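Local coordinates for uncharacterized protein (Ruminococcus gnavus, PDB 4QAN), which is of unknown function but has a cystatin-like fold, as a divergent member of the NTF2-like superfamily, and can bind magnesium, at residues 2-7 with 234-239; 216-221 with 241-246; 339-344 with 351-356. All blocks are in the same frame, centred on the assembly; numbering follows the deposited sequence.

In the fold
From the N terminus, interaction 1 brings the helix at residues 2-6 back to the start of helix 237-242, closing a very long loop that holds the whole first, antiparallel sheet. Interaction 2 opens inside that loop at 216-221 and closes beyond it at 241-246, so the two cross; both use helix 237-242, and Arg239 CG packs 3.6 Å from Ile216 CD1. Interaction 3 follows in series as the hairpin of strands 334-344 and 349-353. It meets interaction 2 where Phe243 O lies 2.9 Å from Ile351 N, a probable hydrogen bond. Together the three connect the chain's beginning, the helices at 221-242 and the second sheet.

Interaction 1 (2-7 with 234-239); sequences KKEESE and KGDLTR
One face of the Glu5 carboxylate carries Thr238 OG1 and Arg239 N, the other meets CA, C and CB of Asp236, and the edge at OE2 receives Thr238 N. There the syn lone pair of OE2 takes the backbone N-H of Thr238 at 2.7 Å (N to OE2). The hydroxyl of the same residue donates to that oxygen from 64° out of the plane, Thr238 OG1 lying 2.9 Å from Glu5 OE2. The second oxygen, Glu5 OE1, receives the backbone N of Arg239 at 2.9 Å, again from above the plane. Against the opposite face lies Asp236: its CB is 3.1 Å from Glu5 OE1, its CA 3.3 Å from Glu5 CD, and its own carboxylate is nearly parallel (planes 14° apart). Asp236 OD2 meets an aliphatic surface instead, 3.3 Å from Glu4 CB.

Torsions explain the reach: Glu5 CG stands anti to its carbonyl carbon and the chain then bends at chi2 (-76°), which brings the carboxylate across to the first turn of helix 237-242. Asp236 holds the N-cap position of that helix but makes no capping bond; its OD1 is hydrogen-bonded to Gly1 N, so the amino terminus of the chain takes part in the arrangement. Gly235, with positive phi, ends the preceding helix in a Schellman motif. A water that donates to Glu4 O and accepts a weak bond from Arg239 NH1 adds an indirect link, and Pro88 of helix 87-108 touches both Glu5 and Thr238.

Three donors thus grip one carboxylate at the N-terminal end of a helix, a setting that would favour its ionised form. Asp236 OD1, 3.9 Å from Glu5 OE1, would oppose this, although the amino group of Gly1 probably offsets part of the repulsion.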
ATOM      1  N   LYS A   2     -15.618  -3.257 -13.017  1.00 86.88           N
ATOM      2  CA  LYS A   2     -15.314  -1.821 -12.956  1.00 93.28           C
ATOM      3  C   LYS A   2     -16.400  -1.116 -12.126  1.00 95.94           C
ATOM      4  O   LYS A   2     -16.099  -0.232 -11.313  1.00 90.71           O
ATOM      5  CB  LYS A   2     -15.214  -1.215 -14.370  1.00 93.85           C
ATOM      6  CG  LYS A   2     -14.055  -0.240 -14.547  1.00 95.96           C
ATOM      7  CD  LYS A   2     -14.287   1.073 -13.810  1.00 98.79           C
ATOM      8  CE  LYS A   2     -13.103   1.458 -12.936  1.00 96.61           C
ATOM      9  NZ  LYS A   2     -13.510   2.430 -11.884  1.00 93.25           N
ATOM     10  N   LYS A   3     -17.654  -1.524 -12.336  1.00 90.72           N
ATOM     11  CA  LYS A   3     -18.790  -1.071 -11.526  1.00 85.15           C
ATOM     12  C   LYS A   3     -18.706  -1.576 -10.073  1.00 82.68           C
ATOM     13  O   LYS A   3     -18.891  -0.791  -9.135  1.00 69.33           O
ATOM     14  CB  LYS A   3     -20.103  -1.545 -12.154  1.00 85.92           C
ATOM     15  CG  LYS A   3     -21.358  -1.089 -11.427  1.00 96.69           C
ATOM     16  CD  LYS A   3     -22.521  -2.035 -11.689  1.00104.44           C
ATOM     17  CE  LYS A   3     -23.844  -1.421 -11.266  1.00106.78           C
ATOM     18  NZ  LYS A   3     -24.233  -0.284 -12.146  1.00108.84           N
ATOM     19  N   GLU A   4     -18.439  -2.877  -9.902  1.00 87.86           N
ATOM     20  CA  GLU A   4     -18.379  -3.527  -8.570  1.00 86.22           C
ATOM     21  C   GLU A   4     -17.315  -2.907  -7.644  1.00 89.38           C
ATOM     22  O   GLU A   4     -17.506  -2.839  -6.431  1.00 84.46           O
ATOM     23  CB  GLU A   4     -18.123  -5.045  -8.698  1.00 79.88           C
ATOM     24  CG  GLU A   4     -19.337  -5.893  -9.075  1.00 81.55           C
ATOM     25  CD  GLU A   4     -19.776  -5.731 -10.526  1.00 85.66           C
ATOM     26  OE1 GLU A   4     -18.976  -5.244 -11.358  1.00 74.96           O
ATOM     27  OE2 GLU A   4     -20.932  -6.093 -10.840  1.00 87.53           O
ATOM     28  N   GLU A   5     -16.198  -2.473  -8.223  1.00 89.03           N
ATOM     29  CA  GLU A   5     -15.130  -1.800  -7.477  1.00 76.10           C
ATOM     30  C   GLU A   5     -15.470  -0.332  -7.205  1.00 81.27           C
ATOM     31  O   GLU A   5     -15.110   0.218  -6.159  1.00 71.28           O
ATOM     32  CB  GLU A   5     -13.818  -1.876  -8.259  1.00 73.36           C
ATOM     33  CG  GLU A   5     -13.292  -3.287  -8.462  1.00 68.72           C
ATOM     34  CD  GLU A   5     -12.658  -3.857  -7.212  1.00 62.87           C
ATOM     35  OE1 GLU A   5     -13.415  -4.399  -6.363  1.00 48.31           O
ATOM     36  OE2 GLU A   5     -11.404  -3.767  -7.093  1.00 44.67           O
ATOM     37  N   SER A   6     -16.154   0.294  -8.160  1.00 73.37           N
ATOM     38  CA  SER A   6     -16.530   1.701  -8.067  1.00 79.61           C
ATOM     39  C   SER A   6     -17.437   2.022  -6.856  1.00 79.26           C
ATOM     40  O   SER A   6     -17.161   2.953  -6.097  1.00 83.24           O
ATOM     41  CB  SER A   6     -17.207   2.129  -9.380  1.00 79.11           C
ATOM     42  OG  SER A   6     -17.673   3.464  -9.321  1.00 83.11           O
ATOM     43  N   GLU A   7     -18.498   1.241  -6.666  1.00 76.41           N
ATOM     44  CA  GLU A   7     -19.526   1.554  -5.650  1.00 77.23           C
ATOM     45  C   GLU A   7     -19.147   1.186  -4.201  1.00 64.63           C
ATOM     46  O   GLU A   7     -19.946   1.362  -3.276  1.00 71.61           O
ATOM     47  CB  GLU A   7     -20.883   0.933  -6.043  1.00 79.14           C
ATOM     48  CG  GLU A   7     -20.898  -0.580  -6.250  1.00 75.05           C
ATOM     49  CD  GLU A   7     -22.082  -1.043  -7.081  1.00 74.11           C
ATOM     50  OE1 GLU A   7     -23.181  -0.465  -6.945  1.00 81.52           O
ATOM     51  OE2 GLU A   7     -21.918  -1.988  -7.875  1.00 74.96           O
ATOM     52  N   LYS A 234     -12.724 -12.800  -8.932  1.00 30.82           N
ATOM     53  CA  LYS A 234     -13.139 -11.905 -10.016  1.00 31.11           C
ATOM     54  C   LYS A 234     -12.221 -10.702 -10.231  1.00 31.60           C
ATOM     55  O   LYS A 234     -12.450  -9.898 -11.141  1.00 30.71           O
ATOM     56  CB  LYS A 234     -14.558 -11.381  -9.760  1.00 34.86           C
ATOM     57  CG  LYS A 234     -15.599 -12.468  -9.510  1.00 35.43           C
ATOM     58  CD  LYS A 234     -15.845 -13.357 -10.709  1.00 35.87           C
ATOM     59  CE  LYS A 234     -16.605 -12.601 -11.785  1.00 39.19           C
ATOM     60  NZ  LYS A 234     -17.425 -13.528 -12.586  1.00 42.83           N
ATOM     61  N   GLY A 235     -11.200 -10.571  -9.395  1.00 31.64           N
ATOM     62  CA  GLY A 235     -10.283  -9.454  -9.479  1.00 35.45           C
ATOM     63  C   GLY A 235     -10.858  -8.162  -8.920  1.00 37.34           C
ATOM     64  O   GLY A 235     -10.424  -7.078  -9.310  1.00 36.14           O
ATOM     65  N   ASP A 236     -11.833  -8.270  -8.017  1.00 33.95           N
ATOM     66  CA  ASP A 236     -12.457  -7.101  -7.405  1.00 36.07           C
ATOM     67  C   ASP A 236     -11.771  -6.825  -6.043  1.00 31.96           C
ATOM     68  O   ASP A 236     -12.395  -6.909  -4.989  1.00 32.07           O
ATOM     69  CB  ASP A 236     -13.982  -7.315  -7.232  1.00 43.21           C
ATOM     70  CG  ASP A 236     -14.780  -7.125  -8.546  1.00 55.10           C
ATOM     71  OD1 ASP A 236     -14.232  -6.563  -9.513  1.00 56.25           O
ATOM     72  OD2 ASP A 236     -15.971  -7.525  -8.612  1.00 63.93           O
ATOM     73  N   LEU A 237     -10.486  -6.501  -6.074  1.00 28.33           N
ATOM     74  CA  LEU A 237      -9.700  -6.432  -4.856  1.00 28.91           C
ATOM     75  C   LEU A 237     -10.070  -5.241  -3.977  1.00 28.78           C
ATOM     76  O   LEU A 237      -9.851  -5.265  -2.759  1.00 29.06           O
ATOM     77  CB  LEU A 237      -8.214  -6.480  -5.167  1.00 26.95           C
ATOM     78  CG  LEU A 237      -7.699  -7.775  -5.826  1.00 29.96           C
ATOM     79  CD1 LEU A 237      -6.187  -7.848  -5.708  1.00 32.38           C
ATOM     80  CD2 LEU A 237      -8.305  -9.044  -5.235  1.00 31.33           C
ATOM     81  N   THR A 238     -10.659  -4.218  -4.573  1.00 25.55           N
ATOM     82  CA  THR A 238     -11.183  -3.124  -3.782  1.00 29.41           C
ATOM     83  C   THR A 238     -12.349  -3.551  -2.911  1.00 27.61           C
ATOM     84  O   THR A 238     -12.423  -3.158  -1.764  1.00 27.54           O
ATOM     85  CB  THR A 238     -11.606  -1.958  -4.654  1.00 28.15           C
ATOM     86  OG1 THR A 238     -10.490  -1.609  -5.460  1.00 32.39           O
ATOM     87  CG2 THR A 238     -11.984  -0.769  -3.815  1.00 31.00           C
ATOM     88  N   ARG A 239     -13.240  -4.356  -3.467  1.00 27.69           N
ATOM     89  CA  ARG A 239     -14.350  -4.911  -2.727  1.00 29.40           C
ATOM     90  C   ARG A 239     -13.830  -5.883  -1.667  1.00 28.03           C
ATOM     91  O   ARG A 239     -14.334  -5.941  -0.533  1.00 28.99           O
ATOM     92  CB  ARG A 239     -15.299  -5.594  -3.713  1.00 30.70           C
ATOM     93  CG  ARG A 239     -16.592  -6.083  -3.131  1.00 34.45           C
ATOM     94  CD  ARG A 239     -17.557  -6.529  -4.239  1.00 39.98           C
ATOM     95  NE  ARG A 239     -18.514  -7.515  -3.735  1.00 42.00           N
ATOM     96  CZ  ARG A 239     -19.637  -7.232  -3.075  1.00 48.82           C
ATOM     97  NH1 ARG A 239     -20.002  -5.967  -2.845  1.00 46.93           N
ATOM     98  NH2 ARG A 239     -20.415  -8.233  -2.660  1.00 50.48           N
TER
HETATM   99  O   HOH W   1     -19.399  -3.891  -5.120  1.00 50.79           O

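Interaction 2 (216-221 with 241-246); sequences ISEKTP and LAFATT
Ile216 CD1 sits almost centrally over one face of the Phe243 ring, 3.6 Å from its centroid and 10° off the ring normal, which defines a CH-pi contact. The same side chain reaches Ala242, whose CB points toward it, through CG1, 3.6 Å from Ala242 CB, so the isoleucine covers both the methyl and the ring. Its CG1 takes the crowded position between backbone N and carbonyl carbon (chi1 62°), and the extended chi2 then carries CD1 out over the ring. At the ring's edge and in its plane lies Glu218 OE2, 3.8 Å from Phe243 CE1. An alanine in place of Phe243 would remove the ring and would probably cost Ile216 CD1 its aromatic surface and loosen the loop against the turn at 242-245.

One backbone bond holds the two segments together here: Ile216 N donates to Ala242 O at 3.2 Å in a fairly straight bond, approaching from 56° above the carbonyl plane. Ala242 O also accepts from Thr245 N, at 3.1 Å, within the type I turn from Ala242 to Thr245.

Farther out, Gln350 NE2 donates to both Ile216 O and Thr245 O, while Gln227 and Phe228 of helix 221-234 touch the Phe243 ring. Thr220 N-caps that helix, its OG1 bonded to Arg223 N. The arrangement joins the loop entering one helix to the turn after the next, beside the strand 349-353 of a cystatin-like sheet.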
ATOM      1  N   ILE A 216     -18.375  -2.775   3.746  1.00 35.19           N
ATOM      2  CA  ILE A 216     -19.459  -3.645   3.275  1.00 35.44           C
ATOM      3  C   ILE A 216     -19.470  -4.903   4.124  1.00 35.33           C
ATOM      4  O   ILE A 216     -18.431  -5.322   4.645  1.00 33.03           O
ATOM      5  CB  ILE A 216     -19.354  -4.033   1.782  1.00 36.91           C
ATOM      6  CG1 ILE A 216     -18.082  -4.824   1.506  1.00 41.56           C
ATOM      7  CG2 ILE A 216     -19.422  -2.795   0.892  1.00 36.16           C
ATOM      8  CD1 ILE A 216     -17.959  -5.259   0.058  1.00 47.02           C
ATOM      9  N   SER A 217     -20.643  -5.508   4.243  1.00 36.44           N
ATOM     10  CA  SER A 217     -20.839  -6.651   5.113  1.00 36.23           C
ATOM     11  C   SER A 217     -21.804  -7.650   4.478  1.00 34.43           C
ATOM     12  O   SER A 217     -22.402  -7.363   3.471  1.00 31.94           O
ATOM     13  CB  SER A 217     -21.394  -6.160   6.452  1.00 36.58           C
ATOM     14  OG  SER A 217     -22.682  -5.586   6.302  1.00 37.46           O
ATOM     15  N   GLU A 218     -21.941  -8.817   5.092  1.00 34.01           N
ATOM     16  CA  GLU A 218     -22.938  -9.812   4.700  1.00 34.06           C
ATOM     17  C   GLU A 218     -23.648 -10.287   5.960  1.00 35.45           C
ATOM     18  O   GLU A 218     -23.159 -10.066   7.072  1.00 35.19           O
ATOM     19  CB  GLU A 218     -22.266 -10.998   4.003  1.00 33.56           C
ATOM     20  CG  GLU A 218     -21.534 -10.656   2.712  1.00 34.99           C
ATOM     21  CD  GLU A 218     -22.435 -10.130   1.594  1.00 34.64           C
ATOM     22  OE1 GLU A 218     -23.675 -10.192   1.715  1.00 37.35           O
ATOM     23  OE2 GLU A 218     -21.899  -9.646   0.578  1.00 36.69           O
ATOM     24  N   LYS A 219     -24.775 -10.966   5.803  1.00 35.47           N
ATOM     25  CA  LYS A 219     -25.637 -11.253   6.944  1.00 37.60           C
ATOM     26  C   LYS A 219     -25.174 -12.394   7.815  1.00 37.15           C
ATOM     27  O   LYS A 219     -25.631 -12.518   8.939  1.00 43.07           O
ATOM     28  CB  LYS A 219     -27.073 -11.498   6.495  1.00 42.10           C
ATOM     29  CG  LYS A 219     -27.752 -10.228   6.030  1.00 44.51           C
ATOM     30  CD  LYS A 219     -28.335  -9.473   7.200  1.00 48.89           C
ATOM     31  CE  LYS A 219     -28.736  -8.074   6.795  1.00 50.82           C
ATOM     32  NZ  LYS A 219     -29.019  -7.298   8.020  1.00 55.07           N
ATOM     33  N   THR A 220     -24.276 -13.226   7.322  1.00 36.40           N
ATOM     34  CA  THR A 220     -23.692 -14.264   8.164  1.00 38.89           C
ATOM     35  C   THR A 220     -22.190 -14.169   8.043  1.00 35.87           C
ATOM     36  O   THR A 220     -21.690 -13.642   7.053  1.00 37.09           O
ATOM     37  CB  THR A 220     -24.127 -15.681   7.736  1.00 39.82           C
ATOM     38  OG1 THR A 220     -23.466 -16.027   6.518  1.00 36.12           O
ATOM     39  CG2 THR A 220     -25.643 -15.755   7.544  1.00 41.78           C
ATOM     40  N   PRO A 221     -21.462 -14.684   9.047  1.00 37.81           N
ATOM     41  CA  PRO A 221     -20.002 -14.635   8.955  1.00 35.95           C
ATOM     42  C   PRO A 221     -19.471 -15.461   7.763  1.00 34.39           C
ATOM     43  O   PRO A 221     -18.617 -14.984   7.019  1.00 33.97           O
ATOM     44  CB  PRO A 221     -19.530 -15.172  10.318  1.00 36.44           C
ATOM     45  CG  PRO A 221     -20.692 -15.886  10.906  1.00 39.05           C
ATOM     46  CD  PRO A 221     -21.926 -15.250  10.327  1.00 40.29           C
ATOM     47  N   LEU A 241     -11.110  -5.470  -0.072  1.00 30.10           N
ATOM     48  CA  LEU A 241     -10.639  -4.646   1.047  1.00 30.00           C
ATOM     49  C   LEU A 241     -11.817  -4.083   1.844  1.00 33.77           C
ATOM     50  O   LEU A 241     -11.786  -4.094   3.074  1.00 29.31           O
ATOM     51  CB  LEU A 241      -9.768  -3.507   0.558  1.00 28.68           C
ATOM     52  CG  LEU A 241      -8.471  -3.928  -0.127  1.00 27.58           C
ATOM     53  CD1 LEU A 241      -7.885  -2.731  -0.866  1.00 27.63           C
ATOM     54  CD2 LEU A 241      -7.461  -4.517   0.842  1.00 27.14           C
ATOM     55  N   ALA A 242     -12.857  -3.624   1.136  1.00 32.89           N
ATOM     56  CA  ALA A 242     -14.111  -3.172   1.764  1.00 31.15           C
ATOM     57  C   ALA A 242     -14.674  -4.123   2.835  1.00 29.22           C
ATOM     58  O   ALA A 242     -15.261  -3.665   3.812  1.00 29.43           O
ATOM     59  CB  ALA A 242     -15.172  -2.923   0.709  1.00 30.74           C
ATOM     60  N   PHE A 243     -14.521  -5.429   2.650  1.00 29.68           N
ATOM     61  CA  PHE A 243     -15.018  -6.429   3.643  1.00 27.27           C
ATOM     62  C   PHE A 243     -14.347  -6.357   5.007  1.00 29.22           C
ATOM     63  O   PHE A 243     -14.890  -6.864   5.998  1.00 31.82           O
ATOM     64  CB  PHE A 243     -14.918  -7.866   3.098  1.00 28.14           C
ATOM     65  CG  PHE A 243     -16.043  -8.239   2.163  1.00 32.06           C
ATOM     66  CD1 PHE A 243     -17.354  -8.259   2.612  1.00 37.15           C
ATOM     67  CD2 PHE A 243     -15.793  -8.552   0.838  1.00 33.42           C
ATOM     68  CE1 PHE A 243     -18.401  -8.580   1.752  1.00 41.10           C
ATOM     69  CE2 PHE A 243     -16.825  -8.896  -0.019  1.00 32.31           C
ATOM     70  CZ  PHE A 243     -18.130  -8.899   0.433  1.00 35.59           C
ATOM     71  N   ALA A 244     -13.156  -5.774   5.070  1.00 31.73           N
ATOM     72  CA  ALA A 244     -12.476  -5.560   6.354  1.00 34.63           C
ATOM     73  C   ALA A 244     -12.389  -4.079   6.744  1.00 33.40           C
ATOM     74  O   ALA A 244     -11.704  -3.728   7.688  1.00 37.27           O
ATOM     75  CB  ALA A 244     -11.093  -6.166   6.302  1.00 37.30           C
ATOM     76  N   THR A 245     -13.093  -3.216   6.030  1.00 32.57           N
ATOM     77  CA  THR A 245     -13.107  -1.796   6.365  1.00 35.39           C
ATOM     78  C   THR A 245     -14.131  -1.571   7.478  1.00 36.71           C
ATOM     79  O   THR A 245     -15.321  -1.601   7.241  1.00 39.93           O
ATOM     80  CB  THR A 245     -13.428  -0.965   5.120  1.00 35.42           C
ATOM     81  OG1 THR A 245     -12.473  -1.290   4.096  1.00 34.22           O
ATOM     82  CG2 THR A 245     -13.378   0.534   5.435  1.00 36.28           C
ATOM     83  N   THR A 246     -13.664  -1.381   8.701  1.00 40.97           N
ATOM     84  CA  THR A 246     -14.559  -1.350   9.858  1.00 45.09           C
ATOM     85  C   THR A 246     -15.176   0.005  10.136  1.00 42.54           C
ATOM     86  O   THR A 246     -16.163   0.077  10.851  1.00 45.07           O
ATOM     87  CB  THR A 246     -13.836  -1.753  11.139  1.00 48.88           C
ATOM     88  OG1 THR A 246     -12.703  -0.896  11.317  1.00 43.98           O
ATOM     89  CG2 THR A 246     -13.422  -3.240  11.080  1.00 57.15           C
TER

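Interaction 3 (339-344 with 351-356); sequences GYTLCR and IQSLSA
Strands 339-344 and 351-353 run antiparallel, their axes at 132°, and a classic beta bulge interrupts the hairpin where Gln352 and Ser353 both face Thr341. The evidence is one shared acceptor: Thr341 O takes Gln352 N at 2.7 Å and Ser353 N at 3.1 Å, both in the carbonyl plane. Thr341 N returns a bond to Ser353 O, while Gln352 adopts helical backbone angles (phi -85°, psi -45°), as the first bulge residue does.

Leu342 and Ile351 point the same way, side by side, with Leu342 CD2 3.7 Å from Ile351 CG1; Phe228 of helix 221-234 touches Ile351. The Tyr340 ring lies alongside Leu354, CE2 to CD2 3.5 Å, and its OH is hydrogen-bonded to Tyr329 OH on strand 322-331. Beyond the bulge residues 354-356 leave the strand, and Ala356 ends about 8 Å, side chain to side chain, from Ser360, seen to bind magnesium in this protein although no ion is bound here. The close fit is consistent with Gly339, where a CB would clash with Ala356 CB. With OG1 anti to its carbonyl carbon, Thr341 donates its hydroxyl to Ser355 O at 2.9 Å, and Ser353 OG pairs with Ser355 OG at 2.7 Å.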
ATOM      1  N   GLY A 339      -7.226 -19.005   8.248  1.00 29.43           N
ATOM      2  CA  GLY A 339      -8.024 -18.541   9.365  1.00 32.24           C
ATOM      3  C   GLY A 339      -8.566 -17.138   9.194  1.00 30.71           C
ATOM      4  O   GLY A 339      -7.915 -16.274   8.604  1.00 33.52           O
ATOM      5  N   TYR A 340      -9.770 -16.926   9.716  1.00 31.35           N
ATOM      6  CA  TYR A 340     -10.423 -15.619   9.726  1.00 31.44           C
ATOM      7  C   TYR A 340     -10.884 -15.284  11.125  1.00 31.81           C
ATOM      8  O   TYR A 340     -11.203 -16.169  11.917  1.00 31.01           O
ATOM      9  CB  TYR A 340     -11.657 -15.617   8.827  1.00 31.10           C
ATOM     10  CG  TYR A 340     -11.383 -15.755   7.357  1.00 27.69           C
ATOM     11  CD1 TYR A 340     -11.200 -17.008   6.782  1.00 27.76           C
ATOM     12  CD2 TYR A 340     -11.332 -14.642   6.545  1.00 26.90           C
ATOM     13  CE1 TYR A 340     -10.960 -17.143   5.435  1.00 27.46           C
ATOM     14  CE2 TYR A 340     -11.089 -14.761   5.200  1.00 27.69           C
ATOM     15  CZ  TYR A 340     -10.917 -16.020   4.646  1.00 28.07           C
ATOM     16  OH  TYR A 340     -10.675 -16.127   3.309  1.00 29.23           O
ATOM     17  N   THR A 341     -10.898 -13.994  11.431  1.00 31.99           N
ATOM     18  CA  THR A 341     -11.538 -13.497  12.644  1.00 29.14           C
ATOM     19  C   THR A 341     -12.545 -12.505  12.111  1.00 29.80           C
ATOM     20  O   THR A 341     -12.178 -11.600  11.359  1.00 29.30           O
ATOM     21  CB  THR A 341     -10.549 -12.820  13.621  1.00 29.01           C
ATOM     22  OG1 THR A 341      -9.566 -13.760  14.060  1.00 29.56           O
ATOM     23  CG2 THR A 341     -11.273 -12.277  14.833  1.00 31.02           C
ATOM     24  N   LEU A 342     -13.815 -12.699  12.463  1.00 30.71           N
ATOM     25  CA  LEU A 342     -14.911 -11.880  11.940  1.00 30.57           C
ATOM     26  C   LEU A 342     -15.605 -11.114  13.047  1.00 30.42           C
ATOM     27  O   LEU A 342     -15.705 -11.614  14.184  1.00 29.87           O
ATOM     28  CB  LEU A 342     -15.921 -12.774  11.235  1.00 31.85           C
ATOM     29  CG  LEU A 342     -15.281 -13.538  10.066  1.00 34.50           C
ATOM     30  CD1 LEU A 342     -15.760 -14.976  10.058  1.00 35.77           C
ATOM     31  CD2 LEU A 342     -15.580 -12.837   8.753  1.00 38.77           C
ATOM     32  N   CYS A 343     -16.074  -9.905  12.713  1.00 31.26           N
ATOM     33  CA  CYS A 343     -16.760  -9.037  13.665  1.00 36.09           C
ATOM     34  C   CYS A 343     -18.138  -8.601  13.149  1.00 39.39           C
ATOM     35  O   CYS A 343     -18.321  -8.287  11.965  1.00 37.34           O
ATOM     36  CB  CYS A 343     -15.912  -7.811  14.023  1.00 38.10           C
ATOM     37  SG  CYS A 343     -15.476  -6.783  12.600  1.00 46.51           S
ATOM     38  N   ARG A 344     -19.083  -8.580  14.082  1.00 42.20           N
ATOM     39  CA  ARG A 344     -20.488  -8.291  13.827  1.00 46.40           C
ATOM     40  C   ARG A 344     -20.705  -6.806  13.965  1.00 44.74           C
ATOM     41  O   ARG A 344     -20.528  -6.267  15.036  1.00 45.84           O
ATOM     42  CB  ARG A 344     -21.341  -9.045  14.859  1.00 49.80           C
ATOM     43  CG  ARG A 344     -22.863  -8.979  14.729  1.00 56.41           C
ATOM     44  CD  ARG A 344     -23.471  -9.880  15.803  1.00 64.22           C
ATOM     45  NE  ARG A 344     -24.921  -9.760  15.978  1.00 79.95           N
ATOM     46  CZ  ARG A 344     -25.849 -10.349  15.218  1.00 84.45           C
ATOM     47  NH1 ARG A 344     -25.514 -11.104  14.175  1.00 89.82           N
ATOM     48  NH2 ARG A 344     -27.135 -10.166  15.495  1.00 79.24           N
ATOM     49  N   ILE A 351     -14.856  -8.919   7.978  1.00 29.22           N
ATOM     50  CA  ILE A 351     -13.598  -9.567   8.308  1.00 28.47           C
ATOM     51  C   ILE A 351     -12.809  -8.629   9.212  1.00 30.22           C
ATOM     52  O   ILE A 351     -12.581  -7.490   8.854  1.00 29.25           O
ATOM     53  CB  ILE A 351     -12.794  -9.931   7.065  1.00 26.32           C
ATOM     54  CG1 ILE A 351     -13.537 -10.983   6.234  1.00 29.69           C
ATOM     55  CG2 ILE A 351     -11.410 -10.459   7.446  1.00 28.79           C
ATOM     56  CD1 ILE A 351     -12.953 -11.205   4.833  1.00 29.72           C
ATOM     57  N   GLN A 352     -12.429  -9.098  10.399  1.00 30.97           N
ATOM     58  CA  GLN A 352     -11.522  -8.318  11.265  1.00 31.83           C
ATOM     59  C   GLN A 352     -10.063  -8.574  10.902  1.00 30.02           C
ATOM     60  O   GLN A 352      -9.295  -7.633  10.738  1.00 34.52           O
ATOM     61  CB  GLN A 352     -11.767  -8.619  12.728  1.00 32.57           C
ATOM     62  CG  GLN A 352     -10.845  -7.872  13.682  1.00 36.88           C
ATOM     63  CD  GLN A 352     -11.279  -8.034  15.124  1.00 38.87           C
ATOM     64  OE1 GLN A 352     -10.604  -8.679  15.910  1.00 41.73           O
ATOM     65  NE2 GLN A 352     -12.419  -7.456  15.472  1.00 44.14           N
ATOM     66  N   SER A 353      -9.705  -9.836  10.695  1.00 27.30           N
ATOM     67  CA  SER A 353      -8.363 -10.191  10.225  1.00 26.94           C
ATOM     68  C   SER A 353      -8.331 -11.533   9.505  1.00 25.54           C
ATOM     69  O   SER A 353      -9.241 -12.346   9.620  1.00 26.48           O
ATOM     70  CB  SER A 353      -7.352 -10.206  11.391  1.00 27.15           C
ATOM     71  OG  SER A 353      -7.546 -11.353  12.188  1.00 28.54           O
ATOM     72  N   LEU A 354      -7.263 -11.737   8.754  1.00 26.39           N
ATOM     73  CA  LEU A 354      -7.017 -12.974   8.057  1.00 26.59           C
ATOM     74  C   LEU A 354      -6.186 -13.911   8.948  1.00 27.64           C
ATOM     75  O   LEU A 354      -5.264 -14.580   8.483  1.00 29.43           O
ATOM     76  CB  LEU A 354      -6.328 -12.685   6.712  1.00 25.08           C
ATOM     77  CG  LEU A 354      -7.149 -11.797   5.765  1.00 28.43           C
ATOM     78  CD1 LEU A 354      -6.410 -11.459   4.467  1.00 28.29           C
ATOM     79  CD2 LEU A 354      -8.510 -12.414   5.464  1.00 27.25           C
ATOM     80  N   SER A 355      -6.550 -13.971  10.231  1.00 27.91           N
ATOM     81  CA  SER A 355      -5.895 -14.850  11.190  1.00 29.42           C
ATOM     82  C   SER A 355      -6.934 -15.596  12.002  1.00 29.33           C
ATOM     83  O   SER A 355      -8.092 -15.203  12.084  1.00 32.06           O
ATOM     84  CB  SER A 355      -5.030 -14.032  12.148  1.00 29.71           C
ATOM     85  OG  SER A 355      -5.848 -13.237  12.989  1.00 28.00           O
ATOM     86  N   ALA A 356      -6.496 -16.674  12.620  1.00 32.82           N
ATOM     87  CA  ALA A 356      -7.276 -17.355  13.636  1.00 32.28           C
ATOM     88  C   ALA A 356      -6.323 -17.858  14.715  1.00 34.22           C
ATOM     89  O   ALA A 356      -5.849 -18.997  14.655  1.00 33.95           O
ATOM     90  CB  ALA A 356      -8.060 -18.499  13.032  1.00 32.47           C
TER
HETATM   91  O   HOH W   2      -4.669 -17.310   8.104  1.00 29.76           O